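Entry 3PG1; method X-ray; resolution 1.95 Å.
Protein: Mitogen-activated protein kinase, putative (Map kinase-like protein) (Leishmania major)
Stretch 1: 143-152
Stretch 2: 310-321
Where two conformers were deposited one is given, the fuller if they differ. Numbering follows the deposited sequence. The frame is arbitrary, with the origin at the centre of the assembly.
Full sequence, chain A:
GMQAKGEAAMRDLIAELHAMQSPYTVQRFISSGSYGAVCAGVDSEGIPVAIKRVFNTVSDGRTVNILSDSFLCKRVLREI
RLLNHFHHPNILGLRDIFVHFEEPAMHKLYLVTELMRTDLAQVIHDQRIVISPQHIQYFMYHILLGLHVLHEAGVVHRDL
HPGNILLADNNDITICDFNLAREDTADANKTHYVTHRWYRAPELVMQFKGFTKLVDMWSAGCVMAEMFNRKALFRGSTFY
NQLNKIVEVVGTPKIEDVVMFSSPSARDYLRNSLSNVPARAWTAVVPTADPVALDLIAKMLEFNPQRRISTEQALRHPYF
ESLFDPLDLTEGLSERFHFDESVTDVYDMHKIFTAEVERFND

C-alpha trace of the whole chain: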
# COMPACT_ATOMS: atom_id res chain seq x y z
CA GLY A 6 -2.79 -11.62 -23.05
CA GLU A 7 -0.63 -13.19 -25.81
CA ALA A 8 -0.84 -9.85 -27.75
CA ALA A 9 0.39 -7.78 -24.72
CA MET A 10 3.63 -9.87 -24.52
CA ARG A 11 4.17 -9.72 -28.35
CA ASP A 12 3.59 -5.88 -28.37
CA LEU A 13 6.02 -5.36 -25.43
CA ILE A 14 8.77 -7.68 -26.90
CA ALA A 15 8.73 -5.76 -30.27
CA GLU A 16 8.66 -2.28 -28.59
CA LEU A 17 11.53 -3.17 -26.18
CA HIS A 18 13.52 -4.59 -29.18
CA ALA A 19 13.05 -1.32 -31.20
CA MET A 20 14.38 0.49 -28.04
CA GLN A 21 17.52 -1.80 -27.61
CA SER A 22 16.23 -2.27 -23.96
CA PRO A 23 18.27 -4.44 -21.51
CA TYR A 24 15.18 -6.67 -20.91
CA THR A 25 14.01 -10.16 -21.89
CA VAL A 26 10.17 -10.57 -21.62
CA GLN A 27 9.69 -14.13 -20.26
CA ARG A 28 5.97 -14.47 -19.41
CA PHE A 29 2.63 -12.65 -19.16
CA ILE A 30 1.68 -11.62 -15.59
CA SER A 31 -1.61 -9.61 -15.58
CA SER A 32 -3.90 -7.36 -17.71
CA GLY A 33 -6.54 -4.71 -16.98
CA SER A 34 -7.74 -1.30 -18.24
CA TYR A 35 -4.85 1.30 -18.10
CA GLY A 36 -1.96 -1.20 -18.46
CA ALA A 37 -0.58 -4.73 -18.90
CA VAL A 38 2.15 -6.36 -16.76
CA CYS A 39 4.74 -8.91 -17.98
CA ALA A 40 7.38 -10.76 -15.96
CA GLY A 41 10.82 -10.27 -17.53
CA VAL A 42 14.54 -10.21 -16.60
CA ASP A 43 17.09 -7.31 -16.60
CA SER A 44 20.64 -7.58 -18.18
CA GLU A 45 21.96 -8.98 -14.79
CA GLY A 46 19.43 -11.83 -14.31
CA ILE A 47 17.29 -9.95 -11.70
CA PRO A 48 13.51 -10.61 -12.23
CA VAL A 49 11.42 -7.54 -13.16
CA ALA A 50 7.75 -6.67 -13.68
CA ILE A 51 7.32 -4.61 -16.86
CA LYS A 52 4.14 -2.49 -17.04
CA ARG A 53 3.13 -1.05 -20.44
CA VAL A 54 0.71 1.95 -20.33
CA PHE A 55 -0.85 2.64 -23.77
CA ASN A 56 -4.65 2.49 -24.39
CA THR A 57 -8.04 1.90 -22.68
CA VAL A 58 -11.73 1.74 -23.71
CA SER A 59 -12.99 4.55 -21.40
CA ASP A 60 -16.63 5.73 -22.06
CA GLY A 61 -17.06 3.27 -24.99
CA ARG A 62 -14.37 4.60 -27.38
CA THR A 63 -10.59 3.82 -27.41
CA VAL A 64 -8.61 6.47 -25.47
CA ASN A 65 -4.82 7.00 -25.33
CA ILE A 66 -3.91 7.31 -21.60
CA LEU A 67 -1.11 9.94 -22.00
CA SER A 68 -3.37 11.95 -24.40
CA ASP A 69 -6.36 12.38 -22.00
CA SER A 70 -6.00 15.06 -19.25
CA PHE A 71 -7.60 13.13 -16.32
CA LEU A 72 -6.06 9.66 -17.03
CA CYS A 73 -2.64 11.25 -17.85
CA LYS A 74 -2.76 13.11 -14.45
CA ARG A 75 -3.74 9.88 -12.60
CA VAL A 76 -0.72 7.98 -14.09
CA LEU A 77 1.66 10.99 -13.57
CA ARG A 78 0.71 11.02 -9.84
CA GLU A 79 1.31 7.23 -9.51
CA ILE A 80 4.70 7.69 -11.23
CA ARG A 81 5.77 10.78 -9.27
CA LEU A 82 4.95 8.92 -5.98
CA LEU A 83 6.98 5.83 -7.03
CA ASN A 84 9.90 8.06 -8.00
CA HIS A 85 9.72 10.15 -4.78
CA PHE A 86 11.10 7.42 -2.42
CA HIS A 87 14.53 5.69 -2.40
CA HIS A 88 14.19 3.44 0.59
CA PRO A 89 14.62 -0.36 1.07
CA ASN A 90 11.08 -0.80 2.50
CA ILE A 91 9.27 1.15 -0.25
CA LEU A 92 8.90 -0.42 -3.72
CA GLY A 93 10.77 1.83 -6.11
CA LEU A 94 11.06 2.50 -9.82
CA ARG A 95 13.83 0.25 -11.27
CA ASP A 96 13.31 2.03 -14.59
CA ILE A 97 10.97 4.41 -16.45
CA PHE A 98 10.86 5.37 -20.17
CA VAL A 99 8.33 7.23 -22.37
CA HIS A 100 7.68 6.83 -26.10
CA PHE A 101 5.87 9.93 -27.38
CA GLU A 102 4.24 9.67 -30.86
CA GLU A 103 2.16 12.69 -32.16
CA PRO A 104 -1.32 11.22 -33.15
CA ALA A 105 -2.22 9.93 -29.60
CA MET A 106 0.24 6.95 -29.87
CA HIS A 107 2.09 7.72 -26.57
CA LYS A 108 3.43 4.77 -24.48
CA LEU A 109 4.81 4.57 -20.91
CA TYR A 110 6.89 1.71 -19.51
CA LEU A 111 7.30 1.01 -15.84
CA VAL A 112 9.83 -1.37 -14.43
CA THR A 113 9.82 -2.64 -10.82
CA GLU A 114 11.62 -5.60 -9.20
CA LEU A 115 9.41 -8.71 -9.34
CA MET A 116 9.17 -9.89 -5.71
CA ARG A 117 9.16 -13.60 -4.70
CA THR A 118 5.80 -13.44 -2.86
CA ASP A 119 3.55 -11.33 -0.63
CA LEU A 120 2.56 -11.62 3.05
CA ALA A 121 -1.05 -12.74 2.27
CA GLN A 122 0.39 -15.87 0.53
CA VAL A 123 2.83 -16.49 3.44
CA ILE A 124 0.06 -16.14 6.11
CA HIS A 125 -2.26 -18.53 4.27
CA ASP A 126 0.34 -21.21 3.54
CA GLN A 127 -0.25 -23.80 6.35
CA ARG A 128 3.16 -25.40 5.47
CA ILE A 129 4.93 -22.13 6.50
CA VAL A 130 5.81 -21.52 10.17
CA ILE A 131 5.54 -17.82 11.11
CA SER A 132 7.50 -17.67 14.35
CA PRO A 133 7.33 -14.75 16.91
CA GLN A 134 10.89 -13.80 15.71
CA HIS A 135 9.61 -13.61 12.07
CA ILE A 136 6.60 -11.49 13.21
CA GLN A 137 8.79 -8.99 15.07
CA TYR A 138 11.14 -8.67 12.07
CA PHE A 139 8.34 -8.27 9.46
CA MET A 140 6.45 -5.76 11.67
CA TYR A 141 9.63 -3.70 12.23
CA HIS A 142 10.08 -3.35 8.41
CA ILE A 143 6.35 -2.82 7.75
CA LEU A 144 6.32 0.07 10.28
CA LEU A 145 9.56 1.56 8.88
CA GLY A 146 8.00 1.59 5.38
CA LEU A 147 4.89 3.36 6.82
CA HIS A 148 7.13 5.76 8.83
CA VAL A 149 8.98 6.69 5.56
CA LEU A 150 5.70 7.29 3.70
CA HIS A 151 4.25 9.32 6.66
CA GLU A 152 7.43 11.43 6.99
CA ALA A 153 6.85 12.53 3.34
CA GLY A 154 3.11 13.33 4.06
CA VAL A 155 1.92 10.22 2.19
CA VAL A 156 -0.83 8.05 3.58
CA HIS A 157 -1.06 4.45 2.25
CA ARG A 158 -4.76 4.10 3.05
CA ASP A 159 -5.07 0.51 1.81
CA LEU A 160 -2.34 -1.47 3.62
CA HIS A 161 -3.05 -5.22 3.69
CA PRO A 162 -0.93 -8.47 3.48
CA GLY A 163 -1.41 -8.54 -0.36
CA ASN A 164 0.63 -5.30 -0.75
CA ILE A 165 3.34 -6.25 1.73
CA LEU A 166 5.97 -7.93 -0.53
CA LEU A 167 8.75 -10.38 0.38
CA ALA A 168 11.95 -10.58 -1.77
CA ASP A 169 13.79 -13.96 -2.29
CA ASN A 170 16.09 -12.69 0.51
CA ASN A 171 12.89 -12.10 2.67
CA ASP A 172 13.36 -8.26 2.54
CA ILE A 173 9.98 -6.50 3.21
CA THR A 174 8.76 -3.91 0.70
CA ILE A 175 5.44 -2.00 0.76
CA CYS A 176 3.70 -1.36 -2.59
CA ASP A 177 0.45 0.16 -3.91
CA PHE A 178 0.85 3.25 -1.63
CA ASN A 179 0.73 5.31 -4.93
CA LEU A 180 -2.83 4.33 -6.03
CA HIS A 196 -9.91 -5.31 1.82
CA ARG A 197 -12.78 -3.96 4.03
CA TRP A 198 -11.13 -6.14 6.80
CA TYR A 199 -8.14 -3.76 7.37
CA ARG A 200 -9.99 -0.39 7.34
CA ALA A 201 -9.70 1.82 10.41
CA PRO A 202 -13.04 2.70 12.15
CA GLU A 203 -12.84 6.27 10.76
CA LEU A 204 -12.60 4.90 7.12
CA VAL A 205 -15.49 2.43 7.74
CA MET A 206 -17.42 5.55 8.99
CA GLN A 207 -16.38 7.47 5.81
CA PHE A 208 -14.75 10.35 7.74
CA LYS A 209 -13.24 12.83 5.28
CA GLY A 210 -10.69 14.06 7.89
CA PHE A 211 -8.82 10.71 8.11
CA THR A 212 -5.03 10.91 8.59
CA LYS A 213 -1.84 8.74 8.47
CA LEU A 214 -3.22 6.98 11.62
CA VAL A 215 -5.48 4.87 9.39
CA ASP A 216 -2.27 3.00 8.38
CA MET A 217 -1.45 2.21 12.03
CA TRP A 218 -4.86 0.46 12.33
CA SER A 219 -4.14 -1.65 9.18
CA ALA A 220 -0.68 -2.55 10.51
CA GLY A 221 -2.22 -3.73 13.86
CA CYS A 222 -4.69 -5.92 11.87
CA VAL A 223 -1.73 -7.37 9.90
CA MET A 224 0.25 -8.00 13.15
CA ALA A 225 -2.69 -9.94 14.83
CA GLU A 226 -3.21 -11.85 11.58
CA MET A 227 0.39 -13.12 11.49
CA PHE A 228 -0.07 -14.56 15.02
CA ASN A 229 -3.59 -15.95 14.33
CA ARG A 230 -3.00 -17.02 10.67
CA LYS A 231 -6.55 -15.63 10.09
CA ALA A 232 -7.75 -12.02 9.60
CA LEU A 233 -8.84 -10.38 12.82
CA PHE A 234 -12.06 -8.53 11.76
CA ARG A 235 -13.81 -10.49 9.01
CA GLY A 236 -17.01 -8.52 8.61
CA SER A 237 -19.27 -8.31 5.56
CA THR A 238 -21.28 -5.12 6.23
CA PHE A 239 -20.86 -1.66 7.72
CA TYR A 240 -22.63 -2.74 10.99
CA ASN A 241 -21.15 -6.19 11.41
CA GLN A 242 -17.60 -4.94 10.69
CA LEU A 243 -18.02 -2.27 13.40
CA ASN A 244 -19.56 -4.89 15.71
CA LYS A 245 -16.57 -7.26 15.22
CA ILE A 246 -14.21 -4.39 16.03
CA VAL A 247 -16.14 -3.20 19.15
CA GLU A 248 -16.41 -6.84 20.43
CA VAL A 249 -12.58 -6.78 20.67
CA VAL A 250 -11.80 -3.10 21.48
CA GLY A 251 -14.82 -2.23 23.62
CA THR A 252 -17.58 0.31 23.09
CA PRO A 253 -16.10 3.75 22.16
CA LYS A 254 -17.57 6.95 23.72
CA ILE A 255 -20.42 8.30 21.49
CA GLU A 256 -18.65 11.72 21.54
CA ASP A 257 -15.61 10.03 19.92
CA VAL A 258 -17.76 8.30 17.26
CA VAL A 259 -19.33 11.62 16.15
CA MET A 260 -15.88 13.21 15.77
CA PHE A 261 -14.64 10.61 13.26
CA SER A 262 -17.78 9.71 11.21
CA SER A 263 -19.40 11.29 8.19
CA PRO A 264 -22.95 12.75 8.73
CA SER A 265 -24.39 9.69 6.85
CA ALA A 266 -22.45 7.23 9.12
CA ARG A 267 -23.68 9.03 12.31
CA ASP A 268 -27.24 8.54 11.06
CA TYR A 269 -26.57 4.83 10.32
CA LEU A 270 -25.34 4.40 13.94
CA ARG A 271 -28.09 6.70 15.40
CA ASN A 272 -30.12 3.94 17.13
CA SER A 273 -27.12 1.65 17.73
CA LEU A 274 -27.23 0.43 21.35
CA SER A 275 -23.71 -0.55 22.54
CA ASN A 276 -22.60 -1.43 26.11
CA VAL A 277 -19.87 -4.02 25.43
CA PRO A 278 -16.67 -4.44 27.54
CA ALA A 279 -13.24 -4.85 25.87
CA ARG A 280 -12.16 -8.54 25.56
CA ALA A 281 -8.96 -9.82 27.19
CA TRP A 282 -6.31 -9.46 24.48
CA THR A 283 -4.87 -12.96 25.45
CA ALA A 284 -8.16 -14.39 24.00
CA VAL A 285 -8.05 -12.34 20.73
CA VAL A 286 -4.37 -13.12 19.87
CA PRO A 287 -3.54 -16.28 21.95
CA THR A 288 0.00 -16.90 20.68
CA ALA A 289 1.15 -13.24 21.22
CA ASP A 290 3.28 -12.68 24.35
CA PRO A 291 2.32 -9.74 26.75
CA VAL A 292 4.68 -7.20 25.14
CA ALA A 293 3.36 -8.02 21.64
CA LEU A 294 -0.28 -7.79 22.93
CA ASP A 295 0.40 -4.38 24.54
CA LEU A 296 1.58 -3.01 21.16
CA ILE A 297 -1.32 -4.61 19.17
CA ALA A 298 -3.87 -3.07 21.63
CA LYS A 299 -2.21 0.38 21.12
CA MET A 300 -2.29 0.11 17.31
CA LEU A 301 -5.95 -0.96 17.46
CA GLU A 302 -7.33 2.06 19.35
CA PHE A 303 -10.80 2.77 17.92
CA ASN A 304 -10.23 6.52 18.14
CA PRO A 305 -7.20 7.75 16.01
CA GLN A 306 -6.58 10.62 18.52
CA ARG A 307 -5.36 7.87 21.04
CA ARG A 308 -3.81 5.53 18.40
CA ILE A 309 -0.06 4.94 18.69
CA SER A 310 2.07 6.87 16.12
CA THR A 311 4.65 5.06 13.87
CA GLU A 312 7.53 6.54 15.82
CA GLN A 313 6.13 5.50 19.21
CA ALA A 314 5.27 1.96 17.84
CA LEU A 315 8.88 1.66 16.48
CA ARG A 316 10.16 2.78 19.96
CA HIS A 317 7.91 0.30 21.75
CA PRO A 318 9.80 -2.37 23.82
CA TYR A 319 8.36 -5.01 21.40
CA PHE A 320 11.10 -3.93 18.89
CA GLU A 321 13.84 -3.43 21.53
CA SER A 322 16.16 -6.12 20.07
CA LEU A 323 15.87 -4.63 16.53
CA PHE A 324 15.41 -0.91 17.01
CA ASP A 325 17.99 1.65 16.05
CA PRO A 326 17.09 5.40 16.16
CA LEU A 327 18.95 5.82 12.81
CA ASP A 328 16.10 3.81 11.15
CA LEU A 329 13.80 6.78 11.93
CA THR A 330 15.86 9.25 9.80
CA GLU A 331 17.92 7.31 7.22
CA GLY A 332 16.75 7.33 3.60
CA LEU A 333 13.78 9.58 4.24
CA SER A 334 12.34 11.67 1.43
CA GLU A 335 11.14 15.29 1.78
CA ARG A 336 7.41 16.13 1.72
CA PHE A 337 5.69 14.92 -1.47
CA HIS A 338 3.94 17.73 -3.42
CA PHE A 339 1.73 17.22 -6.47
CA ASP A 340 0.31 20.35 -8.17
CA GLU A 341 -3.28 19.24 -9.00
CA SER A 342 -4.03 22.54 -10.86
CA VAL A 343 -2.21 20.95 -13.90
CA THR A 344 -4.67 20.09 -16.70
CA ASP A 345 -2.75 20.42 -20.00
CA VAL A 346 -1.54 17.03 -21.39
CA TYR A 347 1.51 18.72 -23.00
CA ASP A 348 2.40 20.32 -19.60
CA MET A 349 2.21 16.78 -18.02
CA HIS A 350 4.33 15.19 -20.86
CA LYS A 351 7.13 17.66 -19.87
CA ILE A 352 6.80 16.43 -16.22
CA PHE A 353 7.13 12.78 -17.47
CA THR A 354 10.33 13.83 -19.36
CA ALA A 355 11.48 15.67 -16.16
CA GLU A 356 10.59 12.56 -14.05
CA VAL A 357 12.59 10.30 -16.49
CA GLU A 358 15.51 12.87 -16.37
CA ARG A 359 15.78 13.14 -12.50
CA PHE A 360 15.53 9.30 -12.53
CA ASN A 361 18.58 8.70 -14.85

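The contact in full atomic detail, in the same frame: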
# COMPACT_ATOMS: atom_id res chain seq x y z
N ILE A 143 7.66 -3.37 8.16
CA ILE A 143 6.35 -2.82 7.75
C ILE A 143 6.20 -1.42 8.34
O ILE A 143 5.80 -0.50 7.62
CB ILE A 143 5.14 -3.72 8.17
CG1 ILE A 143 5.10 -5.06 7.37
CG2 ILE A 143 3.78 -2.97 8.08
CD1 ILE A 143 4.29 -6.21 8.10
N LEU A 144 6.49 -1.25 9.65
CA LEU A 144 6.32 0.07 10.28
C LEU A 144 7.34 1.09 9.79
O LEU A 144 7.02 2.27 9.72
CB LEU A 144 6.31 -0.03 11.80
CG LEU A 144 5.03 -0.67 12.38
CD1 LEU A 144 5.22 -1.05 13.86
CD2 LEU A 144 3.81 0.30 12.20
N LEU A 145 8.55 0.64 9.45
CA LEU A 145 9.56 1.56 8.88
C LEU A 145 9.09 2.04 7.49
O LEU A 145 9.22 3.21 7.19
CB LEU A 145 10.94 0.89 8.76
CG LEU A 145 11.75 0.81 10.06
CD1 LEU A 145 13.06 0.03 9.82
CD2 LEU A 145 12.06 2.23 10.65
N GLY A 146 8.51 1.15 6.68
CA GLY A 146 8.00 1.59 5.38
C GLY A 146 6.88 2.61 5.58
O GLY A 146 6.87 3.64 4.92
N LEU A 147 5.95 2.37 6.53
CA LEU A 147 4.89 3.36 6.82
C LEU A 147 5.48 4.66 7.36
O LEU A 147 5.09 5.74 6.90
CB LEU A 147 3.92 2.79 7.83
CG LEU A 147 3.00 1.65 7.38
CD1 LEU A 147 2.12 1.21 8.56
CD2 LEU A 147 2.17 2.08 6.17
N HIS A 148 6.48 4.57 8.27
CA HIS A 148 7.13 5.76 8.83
C HIS A 148 7.69 6.63 7.68
O HIS A 148 7.53 7.83 7.70
CB HIS A 148 8.29 5.36 9.78
CG HIS A 148 8.90 6.55 10.49
ND1 HIS A 148 8.20 7.23 11.49
CD2 HIS A 148 10.13 7.11 10.37
CE1 HIS A 148 8.99 8.24 11.86
NE2 HIS A 148 10.18 8.16 11.26
N VAL A 149 8.37 6.00 6.70
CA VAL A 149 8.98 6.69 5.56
C VAL A 149 7.88 7.38 4.73
O VAL A 149 8.01 8.57 4.39
CB VAL A 149 9.90 5.73 4.72
CG1 VAL A 149 10.44 6.44 3.46
CG2 VAL A 149 11.06 5.23 5.58
N LEU A 150 6.79 6.67 4.44
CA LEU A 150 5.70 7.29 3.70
C LEU A 150 5.14 8.49 4.50
O LEU A 150 5.09 9.60 3.98
CB LEU A 150 4.56 6.26 3.47
CG LEU A 150 4.85 5.07 2.54
CD1 LEU A 150 3.63 4.12 2.53
CD2 LEU A 150 5.23 5.53 1.11
N HIS A 151 4.85 8.29 5.78
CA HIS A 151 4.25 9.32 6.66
C HIS A 151 5.14 10.53 6.83
O HIS A 151 4.62 11.66 6.83
CB HIS A 151 3.88 8.72 8.02
CG HIS A 151 2.81 7.66 7.96
ND1 HIS A 151 2.48 6.90 9.07
CD2 HIS A 151 2.05 7.26 6.90
CE1 HIS A 151 1.54 6.05 8.66
NE2 HIS A 151 1.29 6.20 7.34
N GLU A 152 6.48 10.31 6.87
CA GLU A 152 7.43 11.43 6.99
C GLU A 152 7.40 12.32 5.73
O GLU A 152 7.67 13.52 5.82
CB GLU A 152 8.86 10.95 7.34
CG GLU A 152 8.98 10.38 8.76
CD GLU A 152 8.70 11.41 9.84
OE1 GLU A 152 9.48 12.38 9.89
OE2 GLU A 152 7.64 11.36 10.49
N SER A 310 1.45 6.37 17.33
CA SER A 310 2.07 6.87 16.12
C SER A 310 3.14 5.87 15.62
O SER A 310 3.54 4.99 16.37
CB SER A 310 2.71 8.23 16.38
OG SER A 310 3.77 8.08 17.32
N THR A 311 3.59 5.99 14.34
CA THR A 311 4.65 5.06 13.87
C THR A 311 5.90 5.18 14.69
O THR A 311 6.53 4.15 14.99
CB THR A 311 5.09 5.30 12.41
OG1 THR A 311 5.49 6.65 12.29
CG2 THR A 311 4.06 4.97 11.43
N GLU A 312 6.31 6.42 15.04
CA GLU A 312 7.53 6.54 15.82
C GLU A 312 7.39 5.87 17.19
O GLU A 312 8.28 5.13 17.59
CB GLU A 312 8.03 8.00 15.93
CG GLU A 312 9.20 8.10 16.89
CD GLU A 312 9.87 9.45 17.13
OE1 GLU A 312 9.25 10.50 16.89
OE2 GLU A 312 10.97 9.42 17.71
N GLN A 313 6.29 6.11 17.89
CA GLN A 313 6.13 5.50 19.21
C GLN A 313 5.99 3.94 19.14
O GLN A 313 6.44 3.24 20.05
CB GLN A 313 4.94 6.13 19.96
CG GLN A 313 5.18 7.60 20.42
CD GLN A 313 5.89 7.63 21.77
OE1 GLN A 313 5.78 6.70 22.57
NE2 GLN A 313 6.66 8.68 22.06
N ALA A 314 5.41 3.43 18.04
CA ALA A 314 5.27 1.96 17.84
C ALA A 314 6.69 1.41 17.61
O ALA A 314 7.06 0.42 18.21
CB ALA A 314 4.43 1.69 16.60
N LEU A 315 7.47 2.06 16.74
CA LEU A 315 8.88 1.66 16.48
C LEU A 315 9.74 1.70 17.76
O LEU A 315 10.58 0.81 17.94
CB LEU A 315 9.51 2.50 15.37
CG LEU A 315 8.97 2.12 13.93
CD1 LEU A 315 9.22 3.24 12.94
CD2 LEU A 315 9.61 0.81 13.41
N ARG A 316 9.44 2.65 18.68
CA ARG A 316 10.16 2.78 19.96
C ARG A 316 9.61 1.90 21.08
O ARG A 316 10.16 1.89 22.18
CB ARG A 316 10.18 4.24 20.42
CG ARG A 316 11.11 5.11 19.54
CD ARG A 316 11.14 6.51 20.07
NE ARG A 316 12.12 7.35 19.39
CZ ARG A 316 13.41 7.43 19.70
NH1 ARG A 316 13.91 6.67 20.68
NH2 ARG A 316 14.21 8.25 19.05
N HIS A 317 8.56 1.15 20.79
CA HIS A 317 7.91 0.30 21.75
C HIS A 317 8.87 -0.84 22.13
O HIS A 317 9.60 -1.32 21.26
CB HIS A 317 6.57 -0.25 21.16
CG HIS A 317 5.72 -1.00 22.15
ND1 HIS A 317 6.04 -2.30 22.55
CD2 HIS A 317 4.59 -0.61 22.80
CE1 HIS A 317 5.08 -2.67 23.39
NE2 HIS A 317 4.18 -1.69 23.56
N PRO A 318 8.90 -1.26 23.41
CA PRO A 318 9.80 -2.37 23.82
C PRO A 318 9.67 -3.66 23.00
O PRO A 318 10.63 -4.41 22.93
CB PRO A 318 9.45 -2.62 25.30
CG PRO A 318 8.68 -1.43 25.74
CD PRO A 318 8.12 -0.72 24.55
N TYR A 319 8.54 -3.87 22.30
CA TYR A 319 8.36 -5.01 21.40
C TYR A 319 9.50 -5.12 20.36
O TYR A 319 9.91 -6.22 20.01
CB TYR A 319 7.00 -4.91 20.68
CG TYR A 319 6.76 -6.02 19.67
CD1 TYR A 319 6.58 -7.35 20.09
CD2 TYR A 319 6.81 -5.77 18.30
CE1 TYR A 319 6.43 -8.38 19.17
CE2 TYR A 319 6.60 -6.78 17.37
CZ TYR A 319 6.42 -8.09 17.81
OH TYR A 319 6.18 -9.09 16.91
N PHE A 320 10.00 -3.97 19.88
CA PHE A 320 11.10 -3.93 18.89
C PHE A 320 12.44 -3.68 19.51
O PHE A 320 13.39 -3.48 18.76
CB PHE A 320 10.84 -2.81 17.85
CG PHE A 320 9.60 -3.08 17.05
CD1 PHE A 320 8.49 -2.25 17.17
CD2 PHE A 320 9.53 -4.19 16.21
CE1 PHE A 320 7.34 -2.50 16.42
CE2 PHE A 320 8.39 -4.43 15.44
CZ PHE A 320 7.29 -3.59 15.56
N GLU A 321 12.56 -3.72 20.84
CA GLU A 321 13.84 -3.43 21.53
C GLU A 321 15.07 -4.08 20.93
O GLU A 321 16.08 -3.39 20.73
CB GLU A 321 13.78 -3.72 23.04
CG GLU A 321 14.88 -3.00 23.82
CD GLU A 321 14.67 -2.98 25.32
OE1 GLU A 321 13.72 -2.31 25.80
OE2 GLU A 321 15.46 -3.66 26.02
O HOH W 1 3.54 8.26 11.19

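This is a compact, mostly apolar helix-on-helix contact, pinned at one end by a histidine–threonine hydrogen bond and burying 405 Å² over both sides. Helix 143-152 and the short helix 311-315 run nearly antiparallel, their N-to-C directions 153° apart and their axes 9.8 Å apart at closest approach. The backbones come nearest at His148 and Thr311, whose CA atoms lie 5.7 Å apart.

Thr311 fits there as a knob among Leu144, Leu147, His148 and His151. Thr311 CG2 lies 4.2 Å from Leu147 CB and 3.4 Å from His151 ND1, and Thr311 OG1 is 2.9 Å from His148 ND1. The 172° angle and the position of OG1 near the imidazole plane, at the ring edge, fit a hydrogen bond along the nitrogen lone-pair or N-H direction. One water adds a second polar link, 2.8 Å from Thr311 OG1 and 2.7 Å from His151 ND1.

Toward the other end the contact is apolar. Leu144 CB meets Leu315 CD2 at 3.8 Å, and Leu144 CD1 reaches Ala314 CB at 4.0 Å and Phe320 CE1 at 3.6 Å. Leu145 CD2 approaches Leu315 CD1 at 3.8 Å, although its CA-to-CB bond points away. Just before the short helix, Ser310 OG caps its N-terminus, accepting from Gln313 N at 3.2 Å.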